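PDB 5HOS: cellulase, which probably hydrolyses internal beta-1,4-glucosidic bonds of cellulose, as an endoglucanase of glycoside hydrolase family 5. Local coordinates for residues Thr178-Gly183 / Ile217-Asn222; Thr185-Val190 / Val297-Ser302; Ser200-Val205 / Thr257-Leu262; Gln230-Asp235 / Ala246-Glu251. All coordinates share one frame; numbering follows the deposited sequence.

Overall arrangement
The chain folds as a barrel of eight parallel strands wrapped by helices. Starting from the N terminus, T178-G183 opens interaction 1 at the end of helix 165-181, and the following strand 188-191 opens interaction 2; S200-V205, in the loop beyond it, opens interaction 3. I217-N222 then closes interaction 1, which therefore crosses interactions 2 and 3. Interaction 4 opens at Q230-D235 and closes at A246-E251, joining strand 224-231 to the start of helix 248-262. The later turns of that helix close interaction 3, which encloses interaction 4, and strand 298-306 closes interaction 2 around both. R180 NH1 probably bonds N186 O between interactions 1 and 2, and W298 NE1 probably bonds T257 OG1 between 2 and 3.

Interaction 1: residues Thr178-Gly183 / Ile217-Asn222; sequences TIRKTG and IRDPLN
R180 bends early, at chi2 (-37°), while D219 holds CG anti to its own backbone N (chi1 179°), and together these torsions set the guanidinium beside the carboxylate. The grip is side-on: R180 NE donates to D219 OD1 at 2.8 Å and R180 NH2 to D219 OD2, also at 2.8 Å. Both bonds are almost straight and use the syn lone pairs, and the two flat groups lie nearly coplanar, 12° apart. L221 rides over one face of the guanidinium with its CB, and its CG packs on R180 CD at 3.6 Å. Nearer the helix, P220 CD lies 3.8 Å from R180 CG. An Asx turn bends the loop here, for L221 N reaches D219 OD1 at 3.0 Å from above the carboxylate plane, inside a type I turn from D219 to N222. The salt bridge ties the C-terminal part of helix 165-181 to the loop that leads into strand 224-231. R180 NH1 also bonds the carbonyls of A184 and N186, and R223 N bonds D219 OD2. Each carboxylate oxygen thus has two donors, an arrangement that probably favours the ionised aspartate and fixes both groups against rotation.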
loop_
_atom_site.group_PDB
_atom_site.type_symbol
_atom_site.label_atom_id
_atom_site.label_comp_id
_atom_site.label_asym_id
_atom_site.label_seq_id
_atom_site.Cartn_x
_atom_site.Cartn_y
_atom_site.Cartn_z
ATOM N N THR A 178 8.993 -8.891 -15.263
ATOM C CA THR A 178 9.805 -7.777 -15.749
ATOM C C THR A 178 10.766 -7.267 -14.679
ATOM O O THR A 178 11.945 -7.056 -14.946
ATOM C CB THR A 178 8.900 -6.628 -16.227
ATOM O OG1 THR A 178 8.060 -7.108 -17.287
ATOM C CG2 THR A 178 9.717 -5.447 -16.713
ATOM N N ILE A 179 10.249 -7.086 -13.467
ATOM C CA ILE A 179 11.063 -6.662 -12.346
ATOM C C ILE A 179 12.211 -7.642 -12.120
ATOM O O ILE A 179 13.360 -7.220 -11.988
ATOM C CB ILE A 179 10.226 -6.472 -11.065
ATOM C CG1 ILE A 179 9.346 -5.225 -11.228
ATOM C CG2 ILE A 179 11.116 -6.302 -9.837
ATOM C CD1 ILE A 179 8.206 -5.138 -10.242
ATOM N N ARG A 180 11.901 -8.932 -12.093
ATOM C CA ARG A 180 12.928 -9.954 -11.838
ATOM C C ARG A 180 13.945 -10.064 -12.954
ATOM O O ARG A 180 15.123 -10.357 -12.694
ATOM C CB ARG A 180 12.298 -11.326 -11.532
ATOM C CG ARG A 180 11.469 -11.395 -10.251
ATOM C CD ARG A 180 12.048 -10.573 -9.106
ATOM N NE ARG A 180 11.321 -10.778 -7.859
ATOM C CZ ARG A 180 11.419 -9.990 -6.792
ATOM N NH1 ARG A 180 12.239 -8.933 -6.796
ATOM N NH2 ARG A 180 10.688 -10.251 -5.715
ATOM N N LYS A 181 13.525 -9.801 -14.186
ATOM C CA LYS A 181 14.461 -9.833 -15.303
ATOM C C LYS A 181 15.529 -8.720 -15.182
ATOM O O LYS A 181 16.628 -8.884 -15.702
ATOM C CB LYS A 181 13.728 -9.797 -16.648
ATOM C CG LYS A 181 14.551 -10.365 -17.791
ATOM C CD LYS A 181 13.725 -10.664 -19.028
ATOM C CE LYS A 181 14.568 -11.422 -20.046
ATOM N NZ LYS A 181 13.893 -11.508 -21.368
ATOM N N THR A 182 15.237 -7.632 -14.450
ATOM C CA THR A 182 16.256 -6.597 -14.180
ATOM C C THR A 182 17.340 -7.043 -13.200
ATOM O O THR A 182 18.379 -6.399 -13.111
ATOM C CB THR A 182 15.685 -5.292 -13.593
ATOM O OG1 THR A 182 15.246 -5.515 -12.244
ATOM C CG2 THR A 182 14.555 -4.732 -14.444
ATOM N N GLY A 183 17.080 -8.107 -12.445
ATOM C CA GLY A 183 17.978 -8.581 -11.390
ATOM C C GLY A 183 17.628 -8.049 -10.010
ATOM O O GLY A 183 18.203 -8.466 -9.020
ATOM N N ILE A 217 -0.369 -16.799 -9.001
ATOM C CA ILE A 217 0.749 -15.839 -9.042
ATOM C C ILE A 217 2.044 -16.512 -8.609
ATOM O O ILE A 217 2.082 -17.224 -7.601
ATOM C CB ILE A 217 0.519 -14.584 -8.170
ATOM C CG1 ILE A 217 -0.433 -13.622 -8.873
ATOM C CG2 ILE A 217 1.828 -13.826 -7.869
ATOM C CD1 ILE A 217 0.101 -12.954 -10.134
ATOM N N ARG A 218 3.092 -16.256 -9.386
ATOM C CA ARG A 218 4.427 -16.754 -9.100
ATOM C C ARG A 218 5.427 -15.588 -9.148
ATOM O O ARG A 218 5.162 -14.521 -9.732
ATOM C CB ARG A 218 4.803 -17.852 -10.097
ATOM C CG ARG A 218 3.920 -19.098 -10.027
ATOM C CD ARG A 218 4.122 -19.925 -8.755
ATOM N NE ARG A 218 3.157 -21.034 -8.642
ATOM C CZ ARG A 218 1.959 -20.984 -8.042
ATOM N NH1 ARG A 218 1.505 -19.875 -7.456
ATOM N NH2 ARG A 218 1.193 -22.073 -8.022
ATOM N N ASP A 219 6.551 -15.785 -8.484
ATOM C CA ASP A 219 7.639 -14.819 -8.469
ATOM C C ASP A 219 8.911 -15.596 -8.771
ATOM O O ASP A 219 9.271 -16.466 -7.983
ATOM C CB ASP A 219 7.739 -14.165 -7.083
ATOM C CG ASP A 219 8.874 -13.154 -6.974
ATOM O OD1 ASP A 219 9.698 -13.016 -7.910
ATOM O OD2 ASP A 219 8.958 -12.490 -5.915
ATOM N N PRO A 220 9.608 -15.272 -9.883
ATOM C CA PRO A 220 10.899 -15.944 -10.170
ATOM C C PRO A 220 11.954 -15.944 -9.045
ATOM O O PRO A 220 12.797 -16.844 -9.025
ATOM C CB PRO A 220 11.426 -15.185 -11.391
ATOM C CG PRO A 220 10.187 -14.745 -12.101
ATOM C CD PRO A 220 9.196 -14.404 -11.005
ATOM N N LEU A 221 11.927 -14.958 -8.144
ATOM C CA LEU A 221 12.818 -14.937 -6.965
ATOM C C LEU A 221 12.118 -15.268 -5.637
ATOM O O LEU A 221 12.746 -15.266 -4.592
ATOM C CB LEU A 221 13.528 -13.577 -6.847
ATOM C CG LEU A 221 14.418 -13.105 -8.004
ATOM C CD1 LEU A 221 15.163 -11.839 -7.614
ATOM C CD2 LEU A 221 15.423 -14.161 -8.441
ATOM N N ASN A 222 10.826 -15.566 -5.676
ATOM C CA ASN A 222 10.060 -15.922 -4.489
ATOM C C ASN A 222 10.228 -14.951 -3.306
ATOM O O ASN A 222 10.502 -15.361 -2.191
ATOM C CB ASN A 222 10.378 -17.360 -4.069
ATOM C CG ASN A 222 9.300 -17.962 -3.182
ATOM O OD1 ASN A 222 8.163 -17.480 -3.138
ATOM N ND2 ASN A 222 9.650 -19.019 -2.475
#

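Interaction 2: residues Thr185-Val190 / Val297-Ser302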
loop_
_atom_site.group_PDB
_atom_site.type_symbol
_atom_site.label_atom_id
_atom_site.label_comp_id
_atom_site.label_asym_id
_atom_site.label_seq_id
_atom_site.Cartn_x
_atom_site.Cartn_y
_atom_site.Cartn_z
ATOM N N THR A 185 16.156 -7.644 -6.508
ATOM C CA THR A 185 15.753 -8.611 -5.497
ATOM C C THR A 185 14.780 -8.071 -4.459
ATOM O O THR A 185 14.501 -8.743 -3.469
ATOM C CB THR A 185 16.990 -9.122 -4.744
ATOM O OG1 THR A 185 17.670 -8.002 -4.163
ATOM C CG2 THR A 185 17.915 -9.846 -5.691
ATOM N N ASN A 186 14.239 -6.881 -4.700
ATOM C CA ASN A 186 13.345 -6.237 -3.759
ATOM C C ASN A 186 12.078 -7.030 -3.487
ATOM O O ASN A 186 11.598 -7.790 -4.333
ATOM C CB ASN A 186 12.908 -4.870 -4.277
ATOM C CG ASN A 186 14.071 -4.019 -4.752
ATOM O OD1 ASN A 186 14.748 -4.375 -5.719
ATOM N ND2 ASN A 186 14.284 -2.902 -4.116
ATOM N N LEU A 187 11.527 -6.808 -2.306
ATOM C CA LEU A 187 10.216 -7.312 -1.985
ATOM C C LEU A 187 9.183 -6.629 -2.874
ATOM O O LEU A 187 9.233 -5.402 -3.062
ATOM C CB LEU A 187 9.894 -7.032 -0.534
ATOM C CG LEU A 187 8.473 -7.330 -0.085
ATOM C CD1 LEU A 187 8.212 -8.833 -0.077
ATOM C CD2 LEU A 187 8.235 -6.682 1.261
ATOM N N ILE A 188 8.256 -7.432 -3.395
ATOM C CA ILE A 188 7.154 -6.935 -4.204
ATOM C C ILE A 188 5.835 -7.187 -3.476
ATOM O O ILE A 188 5.593 -8.275 -3.004
ATOM C CB ILE A 188 7.103 -7.608 -5.601
ATOM C CG1 ILE A 188 8.385 -7.328 -6.383
ATOM C CG2 ILE A 188 5.889 -7.102 -6.383
ATOM C CD1 ILE A 188 8.570 -8.205 -7.602
ATOM N N LEU A 189 4.974 -6.167 -3.414
ATOM C CA LEU A 189 3.622 -6.306 -2.900
ATOM C C LEU A 189 2.647 -6.358 -4.081
ATOM O O LEU A 189 2.599 -5.428 -4.907
ATOM C CB LEU A 189 3.280 -5.157 -1.952
ATOM C CG LEU A 189 4.197 -4.958 -0.740
ATOM C CD1 LEU A 189 3.678 -3.817 0.115
ATOM C CD2 LEU A 189 4.352 -6.216 0.092
ATOM N N VAL A 190 1.886 -7.453 -4.145
ATOM C CA VAL A 190 1.030 -7.793 -5.296
ATOM C C VAL A 190 -0.430 -7.738 -4.849
ATOM O O VAL A 190 -0.853 -8.542 -4.014
ATOM C CB VAL A 190 1.318 -9.223 -5.805
ATOM C CG1 VAL A 190 0.562 -9.493 -7.102
ATOM C CG2 VAL A 190 2.810 -9.427 -6.015
ATOM N N VAL A 297 1.601 -16.225 8.044
ATOM C CA VAL A 297 1.177 -15.638 6.769
ATOM C C VAL A 297 1.231 -14.106 6.734
ATOM O O VAL A 297 1.573 -13.558 5.709
ATOM C CB VAL A 297 -0.210 -16.149 6.321
ATOM C CG1 VAL A 297 -0.186 -17.665 6.169
ATOM C CG2 VAL A 297 -1.314 -15.727 7.277
ATOM N N TRP A 298 0.912 -13.423 7.829
ATOM C CA TRP A 298 0.968 -11.956 7.845
ATOM C C TRP A 298 2.400 -11.471 8.046
ATOM O O TRP A 298 3.059 -11.862 9.011
ATOM C CB TRP A 298 0.035 -11.376 8.903
ATOM C CG TRP A 298 -1.408 -11.507 8.523
ATOM C CD1 TRP A 298 -2.317 -12.390 9.037
ATOM C CD2 TRP A 298 -2.105 -10.750 7.523
ATOM N NE1 TRP A 298 -3.543 -12.215 8.434
ATOM C CE2 TRP A 298 -3.438 -11.225 7.493
ATOM C CE3 TRP A 298 -1.731 -9.717 6.648
ATOM C CZ2 TRP A 298 -4.406 -10.689 6.637
ATOM C CZ3 TRP A 298 -2.691 -9.190 5.785
ATOM C CH2 TRP A 298 -4.014 -9.679 5.787
ATOM N N MET A 299 2.861 -10.640 7.107
ATOM C CA MET A 299 4.231 -10.128 7.059
ATOM C C MET A 299 4.341 -8.641 7.435
ATOM O O MET A 299 5.400 -8.178 7.831
ATOM C CB MET A 299 4.833 -10.384 5.656
ATOM C CG MET A 299 4.663 -9.283 4.565
ATOM S SD MET A 299 6.237 -9.453 3.677
ATOM C CE MET A 299 5.985 -7.984 2.732
ATOM N N GLY A 300 3.260 -7.885 7.290
ATOM C CA GLY A 300 3.305 -6.472 7.592
ATOM C C GLY A 300 1.988 -5.754 7.452
ATOM O O GLY A 300 1.011 -6.297 6.924
ATOM N N TRP A 301 1.968 -4.530 7.958
ATOM C CA TRP A 301 0.816 -3.640 7.798
ATOM C C TRP A 301 1.232 -2.188 7.755
ATOM O O TRP A 301 2.311 -1.833 8.221
ATOM C CB TRP A 301 -0.228 -3.863 8.896
ATOM C CG TRP A 301 0.258 -3.861 10.352
ATOM C CD1 TRP A 301 0.433 -4.957 11.137
ATOM C CD2 TRP A 301 0.541 -2.725 11.191
ATOM N NE1 TRP A 301 0.833 -4.594 12.395
ATOM C CE2 TRP A 301 0.904 -3.228 12.462
ATOM C CE3 TRP A 301 0.538 -1.337 10.993
ATOM C CZ2 TRP A 301 1.265 -2.392 13.533
ATOM C CZ3 TRP A 301 0.894 -0.506 12.065
ATOM C CH2 TRP A 301 1.245 -1.040 13.315
ATOM N N SER A 302 0.366 -1.356 7.174
ATOM C CA SER A 302 0.587 0.082 7.125
ATOM C C SER A 302 -0.752 0.812 7.176
ATOM O O SER A 302 -1.639 0.591 6.344
ATOM C CB SER A 302 1.438 0.514 5.904
ATOM O OG SER A 302 0.963 -0.015 4.673
#
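No aromatic ring lies between M299 and the leucines L187 and L189; the F268 ring, which packs on both L189 and M299, is the flat group beside the contact. The contact itself is aliphatic, made by one thioether methyl and two leucines. The setting is the interior of the (beta/alpha)8, or TIM, barrel: strand 188-191 and strand 298-306 are not neighbours in the sheet, and these side chains meet across the barrel interior. L187 and M299 lie towards the N-terminal ends of their strands and reach for each other tip to tip. L187 has CG anti to its backbone N (chi1 172°), and its CG approaches M299 CE at 3.8 Å. The still shorter approach of its CD2 to that methyl is too close to be trusted, so the local fit of the methionine is doubtful. L189 runs at a slant to the methionine chain. A sulfate ion, probably from the crystallisation liquor, lies about 3 Å from the M299 side chain. R266 touches L187 and M299 alike, and A225 of strand 224-231 joins F268 of strand 267-273 in the same apolar layer. On the leucine branch that faces the thioether, L189 CD2 lies 3.6 Å from M299 CE.

Interaction 3: residues Ser200-Val205 / Thr257-Leu262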
loop_
_atom_site.group_PDB
_atom_site.type_symbol
_atom_site.label_atom_id
_atom_site.label_comp_id
_atom_site.label_asym_id
_atom_site.label_seq_id
_atom_site.Cartn_x
_atom_site.Cartn_y
_atom_site.Cartn_z
ATOM N N SER A 200 -13.348 -9.262 0.589
ATOM C CA SER A 200 -13.964 -9.587 -0.701
ATOM C C SER A 200 -13.094 -10.478 -1.585
ATOM O O SER A 200 -13.306 -10.540 -2.802
ATOM C CB SER A 200 -14.311 -8.286 -1.439
ATOM O OG SER A 200 -13.173 -7.437 -1.560
ATOM N N TRP A 201 -12.159 -11.210 -0.979
ATOM C CA TRP A 201 -11.225 -12.046 -1.739
ATOM C C TRP A 201 -11.911 -13.102 -2.624
ATOM O O TRP A 201 -11.388 -13.451 -3.689
ATOM C CB TRP A 201 -10.223 -12.733 -0.804
ATOM C CG TRP A 201 -8.925 -13.034 -1.481
ATOM C CD1 TRP A 201 -8.408 -14.261 -1.768
ATOM C CD2 TRP A 201 -7.981 -12.075 -1.968
ATOM N NE1 TRP A 201 -7.199 -14.125 -2.405
ATOM C CE2 TRP A 201 -6.912 -12.797 -2.545
ATOM C CE3 TRP A 201 -7.941 -10.677 -1.983
ATOM C CZ2 TRP A 201 -5.800 -12.162 -3.131
ATOM C CZ3 TRP A 201 -6.841 -10.041 -2.562
ATOM C CH2 TRP A 201 -5.780 -10.789 -3.126
ATOM N N TYR A 202 -13.065 -13.596 -2.172
ATOM C CA TYR A 202 -13.858 -14.578 -2.914
ATOM C C TYR A 202 -15.012 -13.967 -3.707
ATOM O O TYR A 202 -15.739 -14.705 -4.384
ATOM C CB TYR A 202 -14.412 -15.634 -1.957
ATOM C CG TYR A 202 -13.375 -16.482 -1.277
ATOM C CD1 TYR A 202 -12.783 -16.076 -0.080
ATOM C CD2 TYR A 202 -12.978 -17.694 -1.821
ATOM C CE1 TYR A 202 -11.838 -16.866 0.556
ATOM C CE2 TYR A 202 -12.023 -18.481 -1.204
ATOM C CZ TYR A 202 -11.459 -18.063 -0.010
ATOM O OH TYR A 202 -10.527 -18.846 0.625
ATOM N N SER A 203 -15.194 -12.645 -3.638
ATOM C CA SER A 203 -16.212 -11.962 -4.447
ATOM C C SER A 203 -15.887 -12.083 -5.935
ATOM O O SER A 203 -14.729 -12.241 -6.306
ATOM C CB SER A 203 -16.337 -10.486 -4.068
ATOM O OG SER A 203 -16.707 -10.326 -2.710
ATOM N N THR A 204 -16.910 -12.014 -6.779
ATOM C CA THR A 204 -16.746 -12.323 -8.205
ATOM C C THR A 204 -17.119 -11.186 -9.151
ATOM O O THR A 204 -18.011 -10.372 -8.850
ATOM C CB THR A 204 -17.557 -13.560 -8.616
ATOM O OG1 THR A 204 -18.922 -13.396 -8.227
ATOM C CG2 THR A 204 -16.989 -14.812 -7.973
ATOM N N VAL A 205 -16.411 -11.146 -10.284
ATOM C CA VAL A 205 -16.765 -10.332 -11.449
ATOM C C VAL A 205 -16.891 -11.327 -12.595
ATOM O O VAL A 205 -15.888 -11.916 -13.013
ATOM C CB VAL A 205 -15.676 -9.280 -11.789
ATOM C CG1 VAL A 205 -16.076 -8.458 -13.017
ATOM C CG2 VAL A 205 -15.416 -8.378 -10.597
ATOM N N THR A 257 -6.941 -14.834 5.507
ATOM C CA THR A 257 -5.832 -15.429 6.248
ATOM C C THR A 257 -5.686 -16.927 5.959
ATOM O O THR A 257 -4.583 -17.409 5.662
ATOM C CB THR A 257 -5.977 -15.142 7.758
ATOM O OG1 THR A 257 -5.952 -13.717 7.961
ATOM C CG2 THR A 257 -4.853 -15.772 8.546
ATOM N N GLU A 258 -6.785 -17.666 6.021
ATOM C CA GLU A 258 -6.728 -19.102 5.716
ATOM C C GLU A 258 -6.435 -19.365 4.222
ATOM O O GLU A 258 -5.784 -20.358 3.878
ATOM C CB GLU A 258 -8.010 -19.808 6.177
ATOM C CG GLU A 258 -7.935 -21.333 6.109
ATOM C CD GLU A 258 -6.784 -21.938 6.901
ATOM O OE1 GLU A 258 -6.233 -22.970 6.439
ATOM O OE2 GLU A 258 -6.433 -21.380 7.968
ATOM N N TRP A 259 -6.912 -18.480 3.346
ATOM C CA TRP A 259 -6.578 -18.551 1.920
ATOM C C TRP A 259 -5.058 -18.434 1.725
ATOM O O TRP A 259 -4.470 -19.219 0.974
ATOM C CB TRP A 259 -7.306 -17.454 1.112
ATOM C CG TRP A 259 -7.025 -17.535 -0.365
ATOM C CD1 TRP A 259 -7.712 -18.261 -1.295
ATOM C CD2 TRP A 259 -5.964 -16.880 -1.071
ATOM N NE1 TRP A 259 -7.146 -18.098 -2.539
ATOM C CE2 TRP A 259 -6.074 -17.254 -2.433
ATOM C CE3 TRP A 259 -4.935 -16.003 -0.688
ATOM C CZ2 TRP A 259 -5.197 -16.777 -3.419
ATOM C CZ3 TRP A 259 -4.057 -15.535 -1.671
ATOM C CH2 TRP A 259 -4.196 -15.929 -3.019
ATOM N N LEU A 260 -4.433 -17.466 2.407
ATOM C CA LEU A 260 -2.974 -17.301 2.342
ATOM C C LEU A 260 -2.264 -18.584 2.774
ATOM O O LEU A 260 -1.320 -19.035 2.120
ATOM C CB LEU A 260 -2.503 -16.124 3.209
ATOM C CG LEU A 260 -2.840 -14.699 2.761
ATOM C CD1 LEU A 260 -2.430 -13.732 3.864
ATOM C CD2 LEU A 260 -2.150 -14.326 1.461
ATOM N N ARG A 261 -2.753 -19.170 3.862
ATOM C CA ARG A 261 -2.162 -20.383 4.438
ATOM C C ARG A 261 -2.263 -21.570 3.480
ATOM O O ARG A 261 -1.274 -22.260 3.237
ATOM C CB ARG A 261 -2.834 -20.702 5.780
ATOM C CG ARG A 261 -2.069 -21.669 6.667
ATOM C CD ARG A 261 -2.645 -21.705 8.079
ATOM N NE ARG A 261 -2.238 -20.537 8.874
ATOM C CZ ARG A 261 -3.040 -19.687 9.526
ATOM N NH1 ARG A 261 -2.497 -18.673 10.204
ATOM N NH2 ARG A 261 -4.366 -19.815 9.537
ATOM N N LEU A 262 -3.453 -21.791 2.925
ATOM C CA LEU A 262 -3.669 -22.870 1.953
ATOM C C LEU A 262 -2.800 -22.711 0.699
ATOM O O LEU A 262 -2.227 -23.689 0.214
ATOM C CB LEU A 262 -5.160 -22.956 1.572
ATOM C CG LEU A 262 -5.617 -23.881 0.436
ATOM C CD1 LEU A 262 -5.175 -25.326 0.643
ATOM C CD2 LEU A 262 -7.131 -23.805 0.293
#
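NE1 of W201 hangs over the centre of the W259 indole, 3.3 Å from W259 CD2 and equally close to W259 CE2. Its N-H is directed into the ring system, consistent with an N-H-pi interaction. The edge of W201 thus meets the face of W259 in an edge-to-face pair, with the five-membered ring of W201 and the six-membered ring of W259 at 64° and their centroids 4.2 Å apart. W259 throws its indole clear of the helix with CG anti to the backbone N (chi1 -178°), and its own NE1 is taken up by the carbonyl of A211. Helix 248-262 belongs to the outer layer of the TIM barrel, and the partner segment is part of the long loop between strand 188-191 and helix 210-213. A type I turn from S200 to S203 has W201 and Y202 at its two central positions, sending the first over the face of W259 and the second to its edge. There, near the plane of the indole, Y202 OH lies 3.5 Å from W259 CD1. These three rings form an aromatic cluster. F256, one helical turn before W259, extends it with a further edge-to-face contact on W201, which also packs on I226 of strand 224-231.

Interaction 4: residues Gln230-Asp235 / Ala246-Glu251; sequences QYLDAD and ATVGVE
L232 lays its two methyls against the backbone of G249, with L232 CD2 only 3.5 Å from G249 CA, tighter than usual for carbons, and L232 CD1 4.0 Å from the same atom. The contact belongs to a beta-alpha-beta unit of the TIM barrel: L232 lies at the end of strand 224-231, where the chain leaves the sheet, and G249 lies in the first turn of helix 248-262. Glycine leaves room for the leucine methyls over its CA; the CA atoms of L232 and G249 stand 6.0 Å apart. V248 packs beside G249 on the same leucine, its CG1 in the crowded position between backbone N and carbonyl carbon (chi1 73°) and 3.9 Å from L232 CB. The leucine is thus met at its root by V248 and at its tip by G249. A283 and M287 of helix 278-293 pack on L232 as well, and so does C243, which is joined to C280 by a disulfide bond; helix and loop therefore close round one apolar side chain. Polar bonds shape the two segments separately. Q230 folds back so that its NE2 donates to Y231 O at 2.9 Å, and R252 NH1 bonds the carbonyls of Y231 and D233. T247 holds the N-cap position without a capping bond from its side chain; its OG1 instead donates a short hydrogen bond, 2.5 Å, to E251 OE2, meeting that oxygen from above the carboxylate plane.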
loop_
_atom_site.group_PDB
_atom_site.type_symbol
_atom_site.label_atom_id
_atom_site.label_comp_id
_atom_site.label_asym_id
_atom_site.label_seq_id
_atom_site.Cartn_x
_atom_site.Cartn_y
_atom_site.Cartn_z
ATOM N N GLN A 230 -8.187 -3.218 4.124
ATOM C CA GLN A 230 -9.359 -3.534 4.947
ATOM C C GLN A 230 -9.782 -2.372 5.810
ATOM O O GLN A 230 -8.998 -1.890 6.630
ATOM C CB GLN A 230 -9.109 -4.761 5.840
ATOM C CG GLN A 230 -10.388 -5.324 6.463
ATOM C CD GLN A 230 -11.407 -5.717 5.411
ATOM O OE1 GLN A 230 -11.154 -6.609 4.610
ATOM N NE2 GLN A 230 -12.553 -5.039 5.391
ATOM N N TYR A 231 -11.024 -1.933 5.609
ATOM C CA TYR A 231 -11.661 -0.947 6.464
ATOM C C TYR A 231 -12.802 -1.588 7.260
ATOM O O TYR A 231 -13.305 -2.669 6.908
ATOM C CB TYR A 231 -12.097 0.250 5.634
ATOM C CG TYR A 231 -10.893 0.999 5.082
ATOM C CD1 TYR A 231 -10.248 1.985 5.842
ATOM C CD2 TYR A 231 -10.362 0.691 3.828
ATOM C CE1 TYR A 231 -9.134 2.656 5.350
ATOM C CE2 TYR A 231 -9.243 1.363 3.330
ATOM C CZ TYR A 231 -8.634 2.345 4.096
ATOM O OH TYR A 231 -7.522 3.013 3.615
ATOM N N LEU A 232 -13.163 -0.941 8.366
ATOM C CA LEU A 232 -14.022 -1.547 9.386
ATOM C C LEU A 232 -15.401 -0.904 9.494
ATOM O O LEU A 232 -16.172 -1.243 10.394
ATOM C CB LEU A 232 -13.313 -1.520 10.744
ATOM C CG LEU A 232 -11.947 -2.215 10.848
ATOM C CD1 LEU A 232 -11.635 -2.523 12.307
ATOM C CD2 LEU A 232 -11.862 -3.495 10.041
ATOM N N ASP A 233 -15.721 -0.009 8.565
ATOM C CA ASP A 233 -17.036 0.630 8.537
ATOM C C ASP A 233 -18.034 -0.269 7.768
ATOM O O ASP A 233 -17.689 -1.381 7.351
ATOM C CB ASP A 233 -16.934 2.059 7.985
ATOM C CG ASP A 233 -16.464 2.117 6.542
ATOM O OD1 ASP A 233 -15.761 1.182 6.085
ATOM O OD2 ASP A 233 -16.776 3.124 5.870
ATOM N N ALA A 234 -19.262 0.208 7.602
ATOM C CA ALA A 234 -20.390 -0.636 7.163
ATOM C C ALA A 234 -20.105 -1.472 5.906
ATOM O O ALA A 234 -20.366 -2.682 5.898
ATOM C CB ALA A 234 -21.628 0.224 6.956
ATOM N N ASP A 235 -19.550 -0.832 4.872
ATOM C CA ASP A 235 -19.255 -1.512 3.586
ATOM C C ASP A 235 -17.760 -1.734 3.287
ATOM O O ASP A 235 -17.402 -1.966 2.131
ATOM C CB ASP A 235 -19.893 -0.739 2.425
ATOM C CG ASP A 235 -19.255 0.620 2.188
ATOM O OD1 ASP A 235 -18.536 1.133 3.072
ATOM O OD2 ASP A 235 -19.484 1.186 1.110
ATOM N N ALA A 246 -16.603 -4.698 17.711
ATOM C CA ALA A 246 -15.313 -4.855 18.384
ATOM C C ALA A 246 -14.452 -5.966 17.798
ATOM O O ALA A 246 -13.272 -6.061 18.135
ATOM C CB ALA A 246 -15.530 -5.107 19.872
ATOM N N THR A 247 -15.042 -6.816 16.955
ATOM C CA THR A 247 -14.351 -7.938 16.335
ATOM C C THR A 247 -14.420 -7.943 14.792
ATOM O O THR A 247 -13.910 -8.877 14.167
ATOM C CB THR A 247 -14.946 -9.259 16.856
ATOM O OG1 THR A 247 -16.353 -9.273 16.597
ATOM C CG2 THR A 247 -14.721 -9.400 18.365
ATOM N N VAL A 248 -15.012 -6.911 14.182
ATOM C CA VAL A 248 -15.226 -6.880 12.719
ATOM C C VAL A 248 -13.926 -6.913 11.891
ATOM O O VAL A 248 -13.924 -7.409 10.759
ATOM C CB VAL A 248 -16.130 -5.686 12.283
ATOM C CG1 VAL A 248 -15.400 -4.348 12.385
ATOM C CG2 VAL A 248 -16.659 -5.895 10.868
ATOM N N GLY A 249 -12.832 -6.393 12.447
ATOM C CA GLY A 249 -11.534 -6.460 11.784
ATOM C C GLY A 249 -11.064 -7.890 11.634
ATOM O O GLY A 249 -10.781 -8.353 10.529
ATOM N N VAL A 250 -11.024 -8.594 12.758
ATOM C CA VAL A 250 -10.623 -10.002 12.794
ATOM C C VAL A 250 -11.509 -10.827 11.846
ATOM O O VAL A 250 -11.006 -11.624 11.042
ATOM C CB VAL A 250 -10.716 -10.565 14.233
ATOM C CG1 VAL A 250 -10.553 -12.083 14.254
ATOM C CG2 VAL A 250 -9.672 -9.905 15.125
ATOM N N GLU A 251 -12.815 -10.606 11.935
ATOM C CA GLU A 251 -13.785 -11.330 11.114
ATOM C C GLU A 251 -13.589 -11.116 9.615
ATOM O O GLU A 251 -13.739 -12.058 8.843
ATOM C CB GLU A 251 -15.204 -10.942 11.505
ATOM C CG GLU A 251 -15.614 -11.505 12.861
ATOM C CD GLU A 251 -16.747 -10.736 13.512
ATOM O OE1 GLU A 251 -17.467 -9.991 12.817
ATOM O OE2 GLU A 251 -16.913 -10.875 14.735
#